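Local structure of HTH-type transcriptional repressor PhnF (3F8M) at residues Arg65-Arg68 and Thr73-Ala76; Asp24-Gly29 and Asp34-Glu39; Pro78-Pro83 and Gly87-Ala92. The protein represses the phnDCE operon, which is involved in phosphate uptake, when phosphate is available in the cell, acting as a DNA-binding transcription factor of the GntR family. One frame throughout, in Å; residues are numbered along the deposited sequence.

Contacts 1 and 2 lie in the same winged helix-turn-helix domain, their centres about 9 Å apart, and touch directly. V75 N of wing strand 72-75 gives a probable hydrogen bond to D34 O, while R65, just before wing strand 66-69, forms a salt bridge to D24 on the helix of contact 2. V75 CG2 also packs on L27 CD2. Contact 3 follows contact 1 in sequence, yet its centre is about 20 Å from that of contact 1 and about 24 Å from that of contact 2. It belongs to the strand and short helix that run from the wing to the large antiparallel sheet, and its K79 and R81 meet the second subunit.

Contact 1: residues Arg65-Arg68 and Thr73-Ala76; sequences RVER and TVVA
R68 and T73 lie side by side and point the same way, on the face of a two-stranded antiparallel pair opposite to that of E67 and V74. The arginine chain bends at its second torsion (chi2 -87°), which swings the guanidinium across toward strand 72-75, where NH1 reaches T73 OG1 at 2.9 Å in a weak, poorly aligned hydrogen bond. The methyl of T73 turns instead to the valine two residues before R68, CG2 meeting V66 CG2 at 3.7 Å. E67 and V74 cross at a slant: E67 CG rests on V74 CG2 at 3.6 Å, and the carboxylate continues on toward A76, whose CB lies 3.9 Å from OE1. A water donates to both E67 OE2 (2.7 Å) and V75 O, tying this acid to the facing strand. This is the β-hairpin wing of the winged helix-turn-helix domain. Its central pair, E67 with V74, is hydrogen-bonded both ways: V74 N gives to E67 O at 2.7 Å, nearly straight at 172°, and E67 N returns a bond of 2.8 Å to V74 O. Beyond it A76 N reaches R65 O at 3.1 Å, approaching from above the carbonyl plane. Around the hairpin, V66 packs on L60 and L61 of helix 50-62 and on F36, whereas V75 turns to L27 and M30. R65 sends its guanidinium away from the hairpin, where NH1 makes a salt bridge with D24 OD1.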
loop_
_atom_site.group_PDB
_atom_site.type_symbol
_atom_site.label_atom_id
_atom_site.label_comp_id
_atom_site.label_asym_id
_atom_site.label_seq_id
_atom_site.Cartn_x
_atom_site.Cartn_y
_atom_site.Cartn_z
ATOM N N ARG A 65 -14.446 -8.185 9.915
ATOM C CA ARG A 65 -14.778 -9.065 11.012
ATOM C C ARG A 65 -15.610 -10.269 10.592
ATOM O O ARG A 65 -15.702 -11.255 11.335
ATOM C CB ARG A 65 -15.486 -8.280 12.111
ATOM C CG ARG A 65 -14.593 -7.234 12.773
ATOM C CD ARG A 65 -15.330 -6.495 13.862
ATOM N NE ARG A 65 -15.439 -7.310 15.067
ATOM C CZ ARG A 65 -16.303 -7.084 16.063
ATOM N NH1 ARG A 65 -17.145 -6.048 16.004
ATOM N NH2 ARG A 65 -16.322 -7.894 17.129
ATOM N N VAL A 66 -16.211 -10.181 9.402
ATOM C CA VAL A 66 -16.967 -11.269 8.812
ATOM C C VAL A 66 -16.667 -11.293 7.337
ATOM O O VAL A 66 -16.071 -10.341 6.789
ATOM C CB VAL A 66 -18.520 -11.134 9.045
ATOM C CG1 VAL A 66 -18.826 -11.050 10.518
ATOM C CG2 VAL A 66 -19.125 -9.942 8.237
ATOM N N GLU A 67 -17.049 -12.372 6.669
ATOM C CA GLU A 67 -16.871 -12.438 5.238
ATOM C C GLU A 67 -17.968 -13.320 4.659
ATOM O O GLU A 67 -18.589 -14.059 5.407
ATOM C CB GLU A 67 -15.499 -13.020 4.905
ATOM C CG GLU A 67 -15.374 -14.519 5.074
ATOM C CD GLU A 67 -13.913 -14.934 5.077
ATOM O OE1 GLU A 67 -13.040 -14.091 4.753
ATOM O OE2 GLU A 67 -13.639 -16.083 5.420
ATOM N N ARG A 68 -18.204 -13.234 3.347
ATOM C CA ARG A 68 -19.185 -14.101 2.696
ATOM C C ARG A 68 -18.590 -15.457 2.329
ATOM O O ARG A 68 -17.417 -15.558 1.979
ATOM C CB ARG A 68 -19.768 -13.438 1.449
ATOM C CG ARG A 68 -20.357 -12.047 1.704
ATOM C CD ARG A 68 -21.823 -12.065 2.147
ATOM N NE ARG A 68 -22.409 -10.726 1.991
ATOM C CZ ARG A 68 -22.757 -9.905 2.986
ATOM N NH1 ARG A 68 -22.618 -10.260 4.259
ATOM N NH2 ARG A 68 -23.272 -8.714 2.708
ATOM N N THR A 73 -22.853 -15.636 5.746
ATOM C CA THR A 73 -21.875 -14.725 6.305
ATOM C C THR A 73 -21.167 -15.477 7.414
ATOM O O THR A 73 -21.825 -15.990 8.301
ATOM C CB THR A 73 -22.599 -13.488 6.822
ATOM O OG1 THR A 73 -23.133 -12.783 5.686
ATOM C CG2 THR A 73 -21.664 -12.577 7.610
ATOM N N VAL A 74 -19.829 -15.524 7.363
ATOM C CA VAL A 74 -19.055 -16.232 8.389
ATOM C C VAL A 74 -18.066 -15.335 9.128
ATOM O O VAL A 74 -17.701 -14.257 8.621
ATOM C CB VAL A 74 -18.327 -17.488 7.851
ATOM C CG1 VAL A 74 -19.310 -18.451 7.165
ATOM C CG2 VAL A 74 -17.157 -17.113 6.915
ATOM N N VAL A 75 -17.649 -15.787 10.312
ATOM C CA VAL A 75 -16.696 -15.056 11.132
ATOM C C VAL A 75 -15.344 -15.097 10.369
ATOM O O VAL A 75 -14.973 -16.135 9.799
ATOM C CB VAL A 75 -16.612 -15.687 12.542
ATOM C CG1 VAL A 75 -15.520 -15.034 13.403
ATOM C CG2 VAL A 75 -17.966 -15.534 13.253
ATOM N N ALA A 76 -14.634 -13.957 10.325
ATOM C CA ALA A 76 -13.323 -13.915 9.642
ATOM C C ALA A 76 -12.265 -13.532 10.661
ATOM O O ALA A 76 -12.612 -13.124 11.761
ATOM C CB ALA A 76 -13.340 -12.888 8.488
HETATM O O HOH W 1 -13.448 -17.037 7.969
#

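Contact 2: residues Asp24-Gly29 and Asp34-Glu39; sequences DRMLDG and DPFPAE
Three residues beyond F36, whose ring packs against M26 and L27, E39 OE2 is gripped by R50 NE and R54 NH2 in two salt bridges. Both arginines belong to helix 50-62. The predicted helix-turn-helix motif starts at E39, so this segment leads from helix 15-29 of the winged domain into that motif, with A38 as the N-cap residue of helix 39-45. The contact itself is apolar. F36 sends its ring toward helix 15-29, and the two hydrophobic residues there meet different parts of it. L27 comes up to the ring edge at about a right angle, CG lying near the ring plane and 3.8 Å from CZ, with CD2 equally close to the same atom. M26 crosses obliquely. Its last torsion bends (chi3 73°) and turns the methyl back to F36, CE standing 3.2 Å from CD1, a tight approach. The sulfur makes a Met-aromatic contact at the edge, SD being 5.3 Å from the ring centroid and 80° off the ring normal. F36 is buried: its backbone pairs with T73 of the wing and its ring also touches V75 and M30, so the phenylalanine sits between helix and wing. The same M26 methyl also touches the following proline, CE lying 3.7 Å from P37 CD.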
loop_
_atom_site.group_PDB
_atom_site.type_symbol
_atom_site.label_atom_id
_atom_site.label_comp_id
_atom_site.label_asym_id
_atom_site.label_seq_id
_atom_site.Cartn_x
_atom_site.Cartn_y
_atom_site.Cartn_z
ATOM N N ASP A 24 -22.135 -8.077 17.958
ATOM C CA ASP A 24 -20.833 -8.033 18.641
ATOM C C ASP A 24 -20.724 -9.138 19.708
ATOM O O ASP A 24 -19.731 -9.859 19.757
ATOM C CB ASP A 24 -20.577 -6.665 19.274
ATOM C CG ASP A 24 -20.052 -5.638 18.278
ATOM O OD1 ASP A 24 -19.699 -6.017 17.137
ATOM O OD2 ASP A 24 -19.985 -4.437 18.650
ATOM N N ARG A 25 -21.758 -9.267 20.532
ATOM C CA ARG A 25 -21.834 -10.334 21.524
ATOM C C ARG A 25 -21.821 -11.719 20.868
ATOM O O ARG A 25 -21.154 -12.633 21.365
ATOM C CB ARG A 25 -23.079 -10.169 22.401
ATOM C CG ARG A 25 -23.174 -11.176 23.563
ATOM C CD ARG A 25 -24.428 -10.958 24.407
ATOM N NE ARG A 25 -24.529 -9.586 24.925
ATOM C CZ ARG A 25 -25.151 -8.574 24.312
ATOM N NH1 ARG A 25 -25.743 -8.760 23.137
ATOM N NH2 ARG A 25 -25.180 -7.368 24.874
ATOM N N MET A 26 -22.559 -11.889 19.772
ATOM C CA MET A 26 -22.480 -13.167 19.046
ATOM C C MET A 26 -21.036 -13.420 18.636
ATOM O O MET A 26 -20.476 -14.488 18.947
ATOM C CB MET A 26 -23.400 -13.199 17.828
ATOM C CG MET A 26 -24.861 -13.443 18.175
ATOM S SD MET A 26 -25.839 -13.092 16.722
ATOM C CE MET A 26 -25.466 -14.483 15.662
ATOM N N LEU A 27 -20.431 -12.417 17.987
ATOM C CA LEU A 27 -19.060 -12.516 17.488
ATOM C C LEU A 27 -18.055 -12.923 18.561
ATOM O O LEU A 27 -17.143 -13.697 18.270
ATOM C CB LEU A 27 -18.616 -11.222 16.810
ATOM C CG LEU A 27 -18.843 -11.161 15.302
ATOM C CD1 LEU A 27 -18.459 -9.790 14.772
ATOM C CD2 LEU A 27 -18.086 -12.275 14.551
ATOM N N ASP A 28 -18.226 -12.427 19.792
ATOM C CA ASP A 28 -17.334 -12.821 20.908
ATOM C C ASP A 28 -17.304 -14.332 21.172
ATOM O O ASP A 28 -16.274 -14.885 21.576
ATOM C CB ASP A 28 -17.711 -12.101 22.213
ATOM C CG ASP A 28 -16.730 -12.407 23.350
ATOM O OD1 ASP A 28 -15.534 -12.063 23.208
ATOM O OD2 ASP A 28 -17.140 -13.012 24.374
ATOM N N GLY A 29 -18.449 -14.980 20.966
ATOM C CA GLY A 29 -18.610 -16.395 21.262
ATOM C C GLY A 29 -18.359 -17.350 20.114
ATOM O O GLY A 29 -18.363 -18.568 20.311
ATOM N N ASP A 34 -17.360 -19.668 11.591
ATOM C CA ASP A 34 -18.746 -19.954 12.057
ATOM C C ASP A 34 -19.771 -19.118 11.250
ATOM O O ASP A 34 -19.604 -17.885 11.128
ATOM C CB ASP A 34 -18.892 -19.594 13.531
ATOM C CG ASP A 34 -18.366 -20.657 14.462
ATOM O OD1 ASP A 34 -17.963 -21.743 13.988
ATOM O OD2 ASP A 34 -18.409 -20.404 15.678
ATOM N N PRO A 35 -20.853 -19.760 10.743
ATOM C CA PRO A 35 -21.902 -18.979 10.041
ATOM C C PRO A 35 -22.963 -18.375 10.930
ATOM O O PRO A 35 -23.424 -19.043 11.863
ATOM C CB PRO A 35 -22.562 -20.026 9.134
ATOM C CG PRO A 35 -22.409 -21.333 9.885
ATOM C CD PRO A 35 -21.092 -21.225 10.663
ATOM N N PHE A 36 -23.358 -17.127 10.636
ATOM C CA PHE A 36 -24.459 -16.477 11.323
ATOM C C PHE A 36 -25.742 -17.133 10.829
ATOM O O PHE A 36 -25.762 -17.635 9.717
ATOM C CB PHE A 36 -24.485 -14.974 10.972
ATOM C CG PHE A 36 -23.512 -14.175 11.788
ATOM C CD1 PHE A 36 -23.902 -13.598 12.984
ATOM C CD2 PHE A 36 -22.190 -14.065 11.394
ATOM C CE1 PHE A 36 -22.974 -12.899 13.782
ATOM C CE2 PHE A 36 -21.278 -13.358 12.178
ATOM C CZ PHE A 36 -21.666 -12.782 13.351
ATOM N N PRO A 37 -26.809 -17.086 11.633
ATOM C CA PRO A 37 -28.164 -17.454 11.161
ATOM C C PRO A 37 -28.491 -16.571 9.979
ATOM O O PRO A 37 -27.863 -15.535 9.850
ATOM C CB PRO A 37 -29.036 -17.004 12.327
ATOM C CG PRO A 37 -28.205 -17.364 13.525
ATOM C CD PRO A 37 -26.803 -16.854 13.090
ATOM N N ALA A 38 -29.461 -16.947 9.146
ATOM C CA ALA A 38 -29.879 -16.060 8.044
ATOM C C ALA A 38 -30.425 -14.712 8.542
ATOM O O ALA A 38 -30.955 -14.564 9.689
ATOM C CB ALA A 38 -30.897 -16.757 7.061
ATOM N N GLU A 39 -30.260 -13.725 7.668
ATOM C CA GLU A 39 -30.599 -12.359 7.990
ATOM C C GLU A 39 -32.017 -12.270 8.523
ATOM O O GLU A 39 -32.226 -11.667 9.543
ATOM C CB GLU A 39 -30.344 -11.418 6.798
ATOM C CG GLU A 39 -31.255 -11.486 5.606
ATOM C CD GLU A 39 -31.140 -10.196 4.725
ATOM O OE1 GLU A 39 -30.005 -9.703 4.476
ATOM O OE2 GLU A 39 -32.191 -9.672 4.285
#

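Contact 3: residues Pro78-Pro83 and Gly87-Ala92; sequences PKIRQP and GSYTEA
Strand 80-83 ends in a short loop that brings the chain back into helix 89-94, and Q82 and A92 are the closest pair of residues across it, their CA atoms 5.5 Å apart. A92 sets its methyl against the strand, CB 3.7 Å from the backbone R81 O and 3.9 Å from the ring atom P83 CD. Y89, one helical turn earlier, is met by two strand side chains that each cross it at about a right angle. I80 brings its CD1 obliquely to the phenol end, 3.1 Å from Y89 OH. Q82 runs with CG anti to the backbone N (chi1 173°) and then bends, placing OE1 3.2 Å from Y89 CA. Its NE2 meets the ring edge near the ring plane, 3.9 Å from CD1, the amide being turned 43° from the ring. The same nitrogen also makes a weak bond to Y228 OH, and Y89 OH a weak one to T136 O. Strand 80-83 pairs in parallel with strand 233-240, while Y89 packs on strands 100-111 and 127-137 of the six-stranded antiparallel sheet of the UTRA region. S88 is the N-cap of helix 89-94, its OG accepting weak bonds from T90 N and E91 N. The loop is also joined by a water that donates to P83 O at 3.0 Å and accepts from G87 N at 2.7 Å. The second subunit also reaches this segment: K79 NZ forms a salt bridge with D186 OD1 of that chain, and R81 packs on its T184.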
loop_
_atom_site.group_PDB
_atom_site.type_symbol
_atom_site.label_atom_id
_atom_site.label_comp_id
_atom_site.label_asym_id
_atom_site.label_seq_id
_atom_site.Cartn_x
_atom_site.Cartn_y
_atom_site.Cartn_z
ATOM N N PRO A 78 -9.822 -10.690 11.303
ATOM C CA PRO A 78 -9.696 -9.391 10.710
ATOM C C PRO A 78 -8.216 -9.080 10.402
ATOM O O PRO A 78 -7.329 -9.462 11.182
ATOM C CB PRO A 78 -10.228 -8.442 11.791
ATOM C CG PRO A 78 -10.668 -9.255 12.900
ATOM C CD PRO A 78 -10.174 -10.633 12.740
ATOM N N LYS A 79 -7.990 -8.449 9.264
ATOM C CA LYS A 79 -6.672 -7.863 8.951
ATOM C C LYS A 79 -6.369 -6.760 9.939
ATOM O O LYS A 79 -7.262 -5.971 10.293
ATOM C CB LYS A 79 -6.694 -7.271 7.541
ATOM C CG LYS A 79 -6.906 -8.299 6.453
ATOM C CD LYS A 79 -7.029 -7.588 5.138
ATOM C CE LYS A 79 -7.052 -8.554 3.980
ATOM N NZ LYS A 79 -7.205 -7.751 2.722
ATOM N N ILE A 80 -5.110 -6.690 10.387
ATOM C CA ILE A 80 -4.648 -5.515 11.124
ATOM C C ILE A 80 -4.660 -4.326 10.196
ATOM O O ILE A 80 -4.177 -4.434 9.084
ATOM C CB ILE A 80 -3.229 -5.700 11.721
ATOM C CG1 ILE A 80 -3.268 -6.738 12.835
ATOM C CG2 ILE A 80 -2.752 -4.409 12.388
ATOM C CD1 ILE A 80 -1.990 -7.525 12.954
ATOM N N ARG A 81 -5.255 -3.218 10.642
ATOM C CA ARG A 81 -5.350 -1.993 9.838
ATOM C C ARG A 81 -4.322 -0.986 10.364
ATOM O O ARG A 81 -4.523 -0.298 11.368
ATOM C CB ARG A 81 -6.777 -1.425 9.888
ATOM C CG ARG A 81 -7.801 -2.320 9.198
ATOM C CD ARG A 81 -9.239 -1.834 9.468
ATOM N NE ARG A 81 -9.399 -0.450 9.071
ATOM C CZ ARG A 81 -9.761 -0.053 7.850
ATOM N NH1 ARG A 81 -10.019 -0.942 6.895
ATOM N NH2 ARG A 81 -9.855 1.241 7.581
ATOM N N GLN A 82 -3.188 -0.949 9.705
ATOM C CA GLN A 82 -2.098 -0.142 10.189
ATOM C C GLN A 82 -1.944 1.190 9.454
ATOM O O GLN A 82 -1.736 1.201 8.235
ATOM C CB GLN A 82 -0.840 -0.970 10.036
ATOM C CG GLN A 82 0.414 -0.243 10.337
ATOM C CD GLN A 82 1.431 -1.169 10.924
ATOM O OE1 GLN A 82 1.974 -0.886 11.977
ATOM N NE2 GLN A 82 1.695 -2.294 10.246
ATOM N N PRO A 83 -2.010 2.311 10.198
ATOM C CA PRO A 83 -1.768 3.633 9.617
ATOM C C PRO A 83 -0.344 3.693 9.067
ATOM O O PRO A 83 0.578 3.131 9.686
ATOM C CB PRO A 83 -1.916 4.578 10.813
ATOM C CG PRO A 83 -2.635 3.787 11.870
ATOM C CD PRO A 83 -2.220 2.381 11.654
ATOM N N GLY A 87 3.518 5.476 13.940
ATOM C CA GLY A 87 2.820 4.764 15.007
ATOM C C GLY A 87 3.239 3.307 15.094
ATOM O O GLY A 87 4.113 2.861 14.359
ATOM N N SER A 88 2.611 2.547 15.980
ATOM C CA SER A 88 3.085 1.203 16.260
ATOM C C SER A 88 2.158 0.124 15.730
ATOM O O SER A 88 0.926 0.288 15.672
ATOM C CB SER A 88 3.300 1.021 17.766
ATOM O OG SER A 88 3.252 -0.330 18.186
ATOM N N TYR A 89 2.775 -0.993 15.370
ATOM C CA TYR A 89 2.055 -2.163 14.905
ATOM C C TYR A 89 1.115 -2.687 16.013
ATOM O O TYR A 89 -0.081 -2.931 15.778
ATOM C CB TYR A 89 3.081 -3.223 14.474
ATOM C CG TYR A 89 2.506 -4.604 14.279
ATOM C CD1 TYR A 89 1.652 -4.865 13.202
ATOM C CD2 TYR A 89 2.800 -5.643 15.172
ATOM C CE1 TYR A 89 1.125 -6.131 13.001
ATOM C CE2 TYR A 89 2.259 -6.925 14.986
ATOM C CZ TYR A 89 1.411 -7.144 13.902
ATOM O OH TYR A 89 0.853 -8.392 13.698
ATOM N N THR A 90 1.648 -2.825 17.231
ATOM C CA THR A 90 0.835 -3.325 18.368
ATOM C C THR A 90 -0.282 -2.356 18.741
ATOM O O THR A 90 -1.388 -2.795 19.095
ATOM C CB THR A 90 1.675 -3.642 19.613
ATOM O OG1 THR A 90 2.624 -2.590 19.810
ATOM C CG2 THR A 90 2.389 -4.946 19.448
ATOM N N GLU A 91 -0.008 -1.051 18.648
ATOM C CA GLU A 91 -1.041 -0.042 18.920
ATOM C C GLU A 91 -2.177 -0.144 17.904
ATOM O O GLU A 91 -3.343 0.007 18.270
ATOM C CB GLU A 91 -0.480 1.388 18.911
ATOM C CG GLU A 91 0.568 1.661 19.966
ATOM C CD GLU A 91 0.500 3.084 20.527
ATOM O OE1 GLU A 91 -0.096 3.991 19.874
ATOM O OE2 GLU A 91 1.047 3.291 21.637
ATOM N N ALA A 92 -1.834 -0.386 16.631
ATOM C CA ALA A 92 -2.858 -0.482 15.589
ATOM C C ALA A 92 -3.755 -1.666 15.909
ATOM O O ALA A 92 -4.965 -1.541 15.830
ATOM C CB ALA A 92 -2.245 -0.626 14.201
HETATM O O HOH W 2 -5.910 -0.271 13.835
HETATM O O HOH W 3 1.820 4.604 12.013
#